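Local structure of GTPase HflX (Sulfolobus solfataricus P2, 2QTF) at residues 295-300 and 328-333; 264-269 and 299-304. The protein hydrolyses GTP, for which it is specific, and associates with the 50S ribosomal subunit, perhaps acting in protein synthesis or ribosome biogenesis. All blocks are in the same frame, centred on the assembly; numbering follows the deposited sequence.

Contact 1. Residues 295-300 and 328-333; sequences ILVTLN and FDVIPI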
ATOM      1  N   ILE A 295       4.315  10.623  16.899  1.00 22.66           N
ATOM      2  CA  ILE A 295       3.861   9.328  16.347  1.00 21.86           C
ATOM      3  C   ILE A 295       3.139   8.513  17.403  1.00 22.77           C
ATOM      4  O   ILE A 295       3.706   8.280  18.499  1.00 24.26           O
ATOM      5  CB  ILE A 295       5.082   8.518  15.760  1.00 22.34           C
ATOM      6  CG1 ILE A 295       5.650   9.304  14.514  1.00 18.42           C
ATOM      7  CG2 ILE A 295       4.577   7.094  15.308  1.00 22.31           C
ATOM      8  CD1 ILE A 295       6.795   8.461  13.786  1.00 21.39           C
ATOM      9  N   LEU A 296       1.881   8.133  17.143  1.00 22.14           N
ATOM     10  CA  LEU A 296       1.142   7.268  18.024  1.00 21.10           C
ATOM     11  C   LEU A 296       1.306   5.870  17.458  1.00 21.33           C
ATOM     12  O   LEU A 296       0.871   5.608  16.328  1.00 20.82           O
ATOM     13  CB  LEU A 296      -0.354   7.642  17.937  1.00 23.81           C
ATOM     14  CG  LEU A 296      -1.368   6.732  18.679  1.00 23.54           C
ATOM     15  CD1 LEU A 296      -1.031   6.536  20.184  1.00 26.38           C
ATOM     16  CD2 LEU A 296      -2.896   7.296  18.545  1.00 23.80           C
ATOM     17  N   VAL A 297       1.848   4.932  18.207  1.00 21.36           N
ATOM     18  CA  VAL A 297       2.088   3.604  17.676  1.00 21.81           C
ATOM     19  C   VAL A 297       0.921   2.767  18.125  1.00 23.28           C
ATOM     20  O   VAL A 297       0.558   2.759  19.335  1.00 23.63           O
ATOM     21  CB  VAL A 297       3.467   2.937  18.206  1.00 19.68           C
ATOM     22  CG1 VAL A 297       3.601   1.539  17.613  1.00 22.53           C
ATOM     23  CG2 VAL A 297       4.679   3.859  17.928  1.00 20.84           C
ATOM     24  N   THR A 298       0.285   2.059  17.177  1.00 23.27           N
ATOM     25  CA  THR A 298      -0.778   1.194  17.599  1.00 23.07           C
ATOM     26  C   THR A 298      -0.386  -0.258  17.304  1.00 23.34           C
ATOM     27  O   THR A 298      -0.278  -0.655  16.151  1.00 21.48           O
ATOM     28  CB  THR A 298      -2.151   1.511  16.927  1.00 22.39           C
ATOM     29  OG1 THR A 298      -2.046   1.311  15.521  1.00 22.97           O
ATOM     30  CG2 THR A 298      -2.610   2.943  17.191  1.00 22.91           C
ATOM     31  N   LEU A 299      -0.233  -1.021  18.363  1.00 23.69           N
ATOM     32  CA  LEU A 299      -0.023  -2.443  18.276  1.00 25.72           C
ATOM     33  C   LEU A 299      -1.351  -3.155  18.050  1.00 26.43           C
ATOM     34  O   LEU A 299      -2.187  -3.255  18.944  1.00 25.14           O
ATOM     35  CB  LEU A 299       0.693  -2.898  19.596  1.00 27.88           C
ATOM     36  CG  LEU A 299       1.193  -4.299  19.706  1.00 30.35           C
ATOM     37  CD1 LEU A 299       2.139  -4.557  18.390  1.00 28.75           C
ATOM     38  CD2 LEU A 299       1.964  -4.409  21.053  1.00 26.50           C
ATOM     39  N   ASN A 300      -1.564  -3.579  16.803  1.00 24.13           N
ATOM     40  CA  ASN A 300      -2.840  -4.020  16.313  1.00 24.07           C
ATOM     41  C   ASN A 300      -2.948  -5.558  16.258  1.00 25.42           C
ATOM     42  O   ASN A 300      -1.927  -6.237  16.470  1.00 24.78           O
ATOM     43  CB  ASN A 300      -3.040  -3.441  14.891  1.00 23.22           C
ATOM     44  CG  ASN A 300      -4.483  -3.576  14.391  1.00 22.75           C
ATOM     45  OD1 ASN A 300      -5.465  -3.514  15.143  1.00 24.16           O
ATOM     46  ND2 ASN A 300      -4.623  -3.807  13.108  1.00 22.00           N
ATOM     47  N   PHE A 328       4.276   9.859  20.735  1.00 26.40           N
ATOM     48  CA  PHE A 328       3.074  10.311  21.508  1.00 24.08           C
ATOM     49  C   PHE A 328       2.624   9.270  22.502  1.00 25.36           C
ATOM     50  O   PHE A 328       2.447   9.526  23.686  1.00 24.59           O
ATOM     51  CB  PHE A 328       1.968  10.692  20.549  1.00 24.18           C
ATOM     52  CG  PHE A 328       0.806  11.279  21.240  1.00 25.34           C
ATOM     53  CD1 PHE A 328       0.878  12.597  21.723  1.00 29.64           C
ATOM     54  CD2 PHE A 328      -0.357  10.508  21.475  1.00 26.95           C
ATOM     55  CE1 PHE A 328      -0.191  13.141  22.428  1.00 30.36           C
ATOM     56  CE2 PHE A 328      -1.461  11.057  22.187  1.00 29.25           C
ATOM     57  CZ  PHE A 328      -1.347  12.355  22.678  1.00 28.33           C
ATOM     58  N   ASP A 329       2.421   8.047  22.036  1.00 23.52           N
ATOM     59  CA  ASP A 329       2.085   6.972  22.916  1.00 25.66           C
ATOM     60  C   ASP A 329       2.127   5.695  22.150  1.00 23.05           C
ATOM     61  O   ASP A 329       2.285   5.723  20.929  1.00 22.92           O
ATOM     62  CB  ASP A 329       0.631   7.155  23.420  1.00 26.16           C
ATOM     63  CG  ASP A 329       0.444   6.557  24.840  1.00 33.38           C
ATOM     64  OD1 ASP A 329       1.295   5.715  25.228  1.00 29.63           O
ATOM     65  OD2 ASP A 329      -0.506   6.958  25.536  1.00 39.94           O
ATOM     66  N   VAL A 330       2.002   4.586  22.865  1.00 23.65           N
ATOM     67  CA  VAL A 330       1.983   3.230  22.318  1.00 23.78           C
ATOM     68  C   VAL A 330       0.781   2.522  22.930  1.00 25.26           C
ATOM     69  O   VAL A 330       0.754   2.385  24.180  1.00 25.97           O
ATOM     70  CB  VAL A 330       3.338   2.448  22.648  1.00 23.62           C
ATOM     71  CG1 VAL A 330       3.308   1.108  21.999  1.00 26.86           C
ATOM     72  CG2 VAL A 330       4.569   3.160  22.043  1.00 20.89           C
ATOM     73  N   ILE A 331      -0.225   2.134  22.114  1.00 22.38           N
ATOM     74  CA  ILE A 331      -1.448   1.453  22.620  1.00 24.33           C
ATOM     75  C   ILE A 331      -1.717   0.132  21.898  1.00 22.97           C
ATOM     76  O   ILE A 331      -1.438   0.003  20.736  1.00 22.54           O
ATOM     77  CB  ILE A 331      -2.690   2.391  22.600  1.00 21.94           C
ATOM     78  CG1 ILE A 331      -2.967   2.847  21.151  1.00 21.84           C
ATOM     79  CG2 ILE A 331      -2.257   3.691  23.409  1.00 26.15           C
ATOM     80  CD1 ILE A 331      -4.202   3.787  20.909  1.00 24.30           C
ATOM     81  N   PRO A 332      -2.290  -0.832  22.598  1.00 23.57           N
ATOM     82  CA  PRO A 332      -2.753  -2.040  21.939  1.00 22.59           C
ATOM     83  C   PRO A 332      -4.182  -1.897  21.542  1.00 22.47           C
ATOM     84  O   PRO A 332      -5.029  -1.396  22.374  1.00 20.66           O
ATOM     85  CB  PRO A 332      -2.657  -3.093  23.070  1.00 23.40           C
ATOM     86  CG  PRO A 332      -2.974  -2.207  24.391  1.00 23.52           C
ATOM     87  CD  PRO A 332      -2.461  -0.841  24.085  1.00 24.28           C
ATOM     88  N   ILE A 333      -4.504  -2.331  20.339  1.00 21.09           N
ATOM     89  CA  ILE A 333      -5.892  -2.305  19.915  1.00 22.27           C
ATOM     90  C   ILE A 333      -6.194  -3.544  19.110  1.00 23.00           C
ATOM     91  O   ILE A 333      -5.266  -4.263  18.658  1.00 23.37           O
ATOM     92  CB  ILE A 333      -6.185  -1.096  18.934  1.00 21.80           C
ATOM     93  CG1 ILE A 333      -5.288  -1.251  17.659  1.00 23.47           C
ATOM     94  CG2 ILE A 333      -5.962   0.248  19.690  1.00 19.23           C
ATOM     95  CD1 ILE A 333      -5.606  -0.189  16.519  1.00 24.19           C
TER
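Leu296 lies beside Asp329, both pointing the same way. Its CB leads to a CG anti to the backbone N (chi1 173°), and chi2 (54°) then carries CD1 across the strand gap to Asp329 O at 3.5 Å and Asp329 CB at 3.7 Å. The same methyl meets the edge of the Phe328 ring near its plane, 4.2 Å from CD2, and closes on Ile331 CD1. Beneath these side chains the backbones run parallel: Asp329 O receives Val297 N in its carbonyl plane, while Val297 O takes Ile331 N nearly along the C=O axis at 3.0 Å. Strand 295-300, helix 309-323 and strand 327-332 make a beta-alpha-beta unit of the G domain, and the last strand is the sheet's edge within the chain. Val297 and Val330 stand side by side on the face that helix 309-323 covers; helix 341-355 packs on Phe328 and Ile331. Past the strand end, Ile333 N still hydrogen-bonds to Leu299 O at 2.9 Å, coming from above the carbonyl plane. Ile333, with CG1 in the crowded position between N and the carbonyl carbon (chi1 61°), crosses Asn300 obliquely and sets CG1 3.4 Å from OD1. That amide is held at both ends, OD1 by Ala335 N and ND2 by Ser190 O.

Contact 2. Residues 264-269 and 299-304; sequences VIDSTF and LNKIDK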
ATOM      1  N   VAL A 264       1.168   1.653  12.585  1.00 19.14           N
ATOM      2  CA  VAL A 264       0.414   0.436  12.861  1.00 19.96           C
ATOM      3  C   VAL A 264       1.366  -0.750  12.798  1.00 20.41           C
ATOM      4  O   VAL A 264       2.152  -0.872  11.826  1.00 22.39           O
ATOM      5  CB  VAL A 264      -0.800   0.209  11.889  1.00 21.04           C
ATOM      6  CG1 VAL A 264      -1.694  -0.911  12.347  1.00 23.60           C
ATOM      7  CG2 VAL A 264      -1.701   1.481  11.689  1.00 18.77           C
ATOM      8  N   ILE A 265       1.313  -1.611  13.803  1.00 20.62           N
ATOM      9  CA  ILE A 265       2.304  -2.768  13.951  1.00 23.22           C
ATOM     10  C   ILE A 265       1.523  -4.010  14.222  1.00 23.26           C
ATOM     11  O   ILE A 265       0.642  -4.009  15.129  1.00 23.71           O
ATOM     12  CB  ILE A 265       3.322  -2.545  15.116  1.00 22.98           C
ATOM     13  CG1 ILE A 265       4.019  -1.191  14.920  1.00 27.49           C
ATOM     14  CG2 ILE A 265       4.388  -3.696  15.115  1.00 27.57           C
ATOM     15  CD1 ILE A 265       5.067  -1.177  13.625  1.00 33.50           C
ATOM     16  N   ASP A 266       1.749  -5.045  13.398  1.00 22.57           N
ATOM     17  CA  ASP A 266       1.141  -6.341  13.654  1.00 23.97           C
ATOM     18  C   ASP A 266       1.594  -7.004  14.983  1.00 27.15           C
ATOM     19  O   ASP A 266       2.680  -7.572  15.019  1.00 26.82           O
ATOM     20  CB  ASP A 266       1.351  -7.249  12.434  1.00 25.50           C
ATOM     21  CG  ASP A 266       0.586  -8.553  12.521  1.00 28.95           C
ATOM     22  OD1 ASP A 266       0.083  -8.945  13.632  1.00 31.27           O
ATOM     23  OD2 ASP A 266       0.511  -9.183  11.480  1.00 31.54           O
ATOM     24  N   SER A 267       0.742  -7.054  16.018  1.00 26.20           N
ATOM     25  CA  SER A 267       1.169  -7.691  17.285  1.00 28.63           C
ATOM     26  C   SER A 267       1.364  -9.238  17.196  1.00 30.03           C
ATOM     27  O   SER A 267       1.879  -9.844  18.156  1.00 31.98           O
ATOM     28  CB  SER A 267       0.085  -7.471  18.422  1.00 27.77           C
ATOM     29  OG  SER A 267      -1.083  -8.185  18.085  1.00 29.84           O
ATOM     30  N   THR A 268       0.888  -9.885  16.141  1.00 31.15           N
ATOM     31  CA  THR A 268       0.982 -11.344  16.088  1.00 33.14           C
ATOM     32  C   THR A 268       2.409 -11.766  15.715  1.00 34.19           C
ATOM     33  O   THR A 268       2.744 -12.964  15.764  1.00 35.70           O
ATOM     34  CB  THR A 268      -0.002 -11.949  15.125  1.00 32.47           C
ATOM     35  OG1 THR A 268       0.319 -11.601  13.766  1.00 31.70           O
ATOM     36  CG2 THR A 268      -1.426 -11.403  15.410  1.00 33.90           C
ATOM     37  N   PHE A 269       3.251 -10.808  15.353  1.00 34.08           N
ATOM     38  CA  PHE A 269       4.611 -11.126  14.983  1.00 34.42           C
ATOM     39  C   PHE A 269       5.391 -11.615  16.228  1.00 35.82           C
ATOM     40  O   PHE A 269       5.237 -11.052  17.319  1.00 35.01           O
ATOM     41  CB  PHE A 269       5.344  -9.887  14.424  1.00 32.10           C
ATOM     42  CG  PHE A 269       4.976  -9.527  13.000  1.00 29.77           C
ATOM     43  CD1 PHE A 269       4.151 -10.322  12.244  1.00 32.86           C
ATOM     44  CD2 PHE A 269       5.442  -8.352  12.463  1.00 28.43           C
ATOM     45  CE1 PHE A 269       3.826  -9.974  10.899  1.00 34.64           C
ATOM     46  CE2 PHE A 269       5.170  -7.990  11.144  1.00 27.11           C
ATOM     47  CZ  PHE A 269       4.349  -8.802  10.380  1.00 30.82           C
ATOM     48  N   LEU A 299      -0.233  -1.021  18.363  1.00 23.69           N
ATOM     49  CA  LEU A 299      -0.023  -2.443  18.276  1.00 25.72           C
ATOM     50  C   LEU A 299      -1.351  -3.155  18.050  1.00 26.43           C
ATOM     51  O   LEU A 299      -2.187  -3.255  18.944  1.00 25.14           O
ATOM     52  CB  LEU A 299       0.693  -2.898  19.596  1.00 27.88           C
ATOM     53  CG  LEU A 299       1.193  -4.299  19.706  1.00 30.35           C
ATOM     54  CD1 LEU A 299       2.139  -4.557  18.390  1.00 28.75           C
ATOM     55  CD2 LEU A 299       1.964  -4.409  21.053  1.00 26.50           C
ATOM     56  N   ASN A 300      -1.564  -3.579  16.803  1.00 24.13           N
ATOM     57  CA  ASN A 300      -2.840  -4.020  16.313  1.00 24.07           C
ATOM     58  C   ASN A 300      -2.948  -5.558  16.258  1.00 25.42           C
ATOM     59  O   ASN A 300      -1.927  -6.237  16.470  1.00 24.78           O
ATOM     60  CB  ASN A 300      -3.040  -3.441  14.891  1.00 23.22           C
ATOM     61  CG  ASN A 300      -4.483  -3.576  14.391  1.00 22.75           C
ATOM     62  OD1 ASN A 300      -5.465  -3.514  15.143  1.00 24.16           O
ATOM     63  ND2 ASN A 300      -4.623  -3.807  13.108  1.00 22.00           N
ATOM     64  N   LYS A 301      -4.184  -6.038  16.052  1.00 24.28           N
ATOM     65  CA  LYS A 301      -4.578  -7.454  15.878  1.00 27.42           C
ATOM     66  C   LYS A 301      -4.358  -8.219  17.165  1.00 29.19           C
ATOM     67  O   LYS A 301      -4.111  -9.448  17.128  1.00 30.67           O
ATOM     68  CB  LYS A 301      -3.752  -8.101  14.746  1.00 26.42           C
ATOM     69  CG  LYS A 301      -3.867  -7.410  13.443  1.00 26.53           C
ATOM     70  CD  LYS A 301      -3.275  -8.345  12.331  1.00 32.87           C
ATOM     71  CE  LYS A 301      -3.325  -7.628  11.034  1.00 33.05           C
ATOM     72  NZ  LYS A 301      -3.025  -8.538   9.845  1.00 33.09           N
ATOM     73  N   ILE A 302      -4.470  -7.524  18.310  1.00 30.28           N
ATOM     74  CA  ILE A 302      -4.149  -8.108  19.597  1.00 30.70           C
ATOM     75  C   ILE A 302      -5.103  -9.265  19.974  1.00 34.91           C
ATOM     76  O   ILE A 302      -4.782 -10.047  20.900  1.00 36.28           O
ATOM     77  CB  ILE A 302      -4.197  -7.092  20.768  1.00 31.36           C
ATOM     78  CG1 ILE A 302      -5.707  -6.595  21.049  1.00 30.28           C
ATOM     79  CG2 ILE A 302      -3.033  -6.017  20.598  1.00 27.78           C
ATOM     80  CD1 ILE A 302      -5.829  -5.585  22.260  1.00 29.71           C
ATOM     81  N   ASP A 303      -6.243  -9.353  19.297  1.00 36.00           N
ATOM     82  CA  ASP A 303      -7.145 -10.478  19.510  1.00 41.13           C
ATOM     83  C   ASP A 303      -6.521 -11.828  19.094  1.00 44.01           C
ATOM     84  O   ASP A 303      -6.862 -12.883  19.680  1.00 43.87           O
ATOM     85  CB  ASP A 303      -8.486 -10.263  18.775  1.00 39.70           C
ATOM     86  CG  ASP A 303      -8.322 -10.020  17.276  1.00 44.72           C
ATOM     87  OD1 ASP A 303      -7.699  -8.977  16.833  1.00 41.58           O
ATOM     88  OD2 ASP A 303      -8.894 -10.859  16.532  1.00 45.12           O
ATOM     89  N   LYS A 304      -5.609 -11.765  18.107  1.00 45.76           N
ATOM     90  CA  LYS A 304      -4.985 -12.943  17.504  1.00 48.79           C
ATOM     91  C   LYS A 304      -3.627 -13.297  18.081  1.00 49.47           C
ATOM     92  O   LYS A 304      -2.999 -14.220  17.584  1.00 50.68           O
ATOM     93  CB  LYS A 304      -4.870 -12.740  15.984  1.00 48.64           C
ATOM     94  CG  LYS A 304      -6.219 -12.985  15.284  1.00 53.31           C
ATOM     95  CD  LYS A 304      -6.373 -12.251  13.940  1.00 59.12           C
ATOM     96  CE  LYS A 304      -7.737 -12.646  13.248  1.00 56.34           C
ATOM     97  NZ  LYS A 304      -7.557 -13.724  12.223  1.00 59.13           N
TER
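The Phe269 ring has Asp266 CB over the centre of one face, 3.8 Å above the plane. The Asp266 carboxylate is met from above its plane by two donors of one residue: Thr268 N, 2.8 Å from OD1, and Thr268 OG1, 2.7 Å from the same oxygen. The first bond makes an Asx turn, set within the type I turn from Asp266 to Phe269 that takes the chain out of its strand. Lys301 crosses this carboxylate obliquely; its extended chain lays CD 3.7 Å from Asp266 OD1, while NZ makes a long salt bridge with OD2 and a hydrogen bond to Asn189 O.

Parallel pairing comes to its end here. Asn300 N meets Ile265 O nearly along the C=O axis at 2.8 Å, and then Asn300 O takes two bonds from Ser267. The backbone N arrives in the carbonyl plane, and OG, 2.7 Å from Asn300 O, comes from above it, because chi1 (67°) sets OG in the crowded position between the backbone N and the carbonyl carbon. This double grip ties the turn to the end of strand 295-300, just where the loop begins. Leu299 CD1 packs against Ser267 CA at 3.5 Å and also touches Ile265 CB. Farther out, Thr268 CG2 rests on Lys304 CB at 3.7 Å.

Lys301 has positive phi and psi (67° and 30°), which swings the chain sharply away from the strand. Asn300, Lys301, Ile302 and Asp303 are the NKxD motif of P-loop GTPases, inferred here to bind GTP and, in relatives, the element that recognises the guanine base.

Overall arrangement
Both contacts use strand 295-300, which lies between strands 260-266 and 327-332 in the sheet of the G domain; their centres are 10 Å apart. They share Leu299 and Asn300. Thr298 O, 3.0 Å from Ile265 N, is probably hydrogen-bonded to it, tying strand 295-300 to strand 260-266, while the bonds of contact 1 hold its other side to strand 327-332. Beyond the strand ends, Ile302 of contact 2 packs on Pro332 and Ile333 of contact 1. The inferred GTP site lies at these ends: the side chain of Asn300 is about 4 Å from those of Gly191 and Ala335, and that of Lys301 about 6 Å from a sulfate, probably from the crystallisation liquor, though such ions often mark pockets.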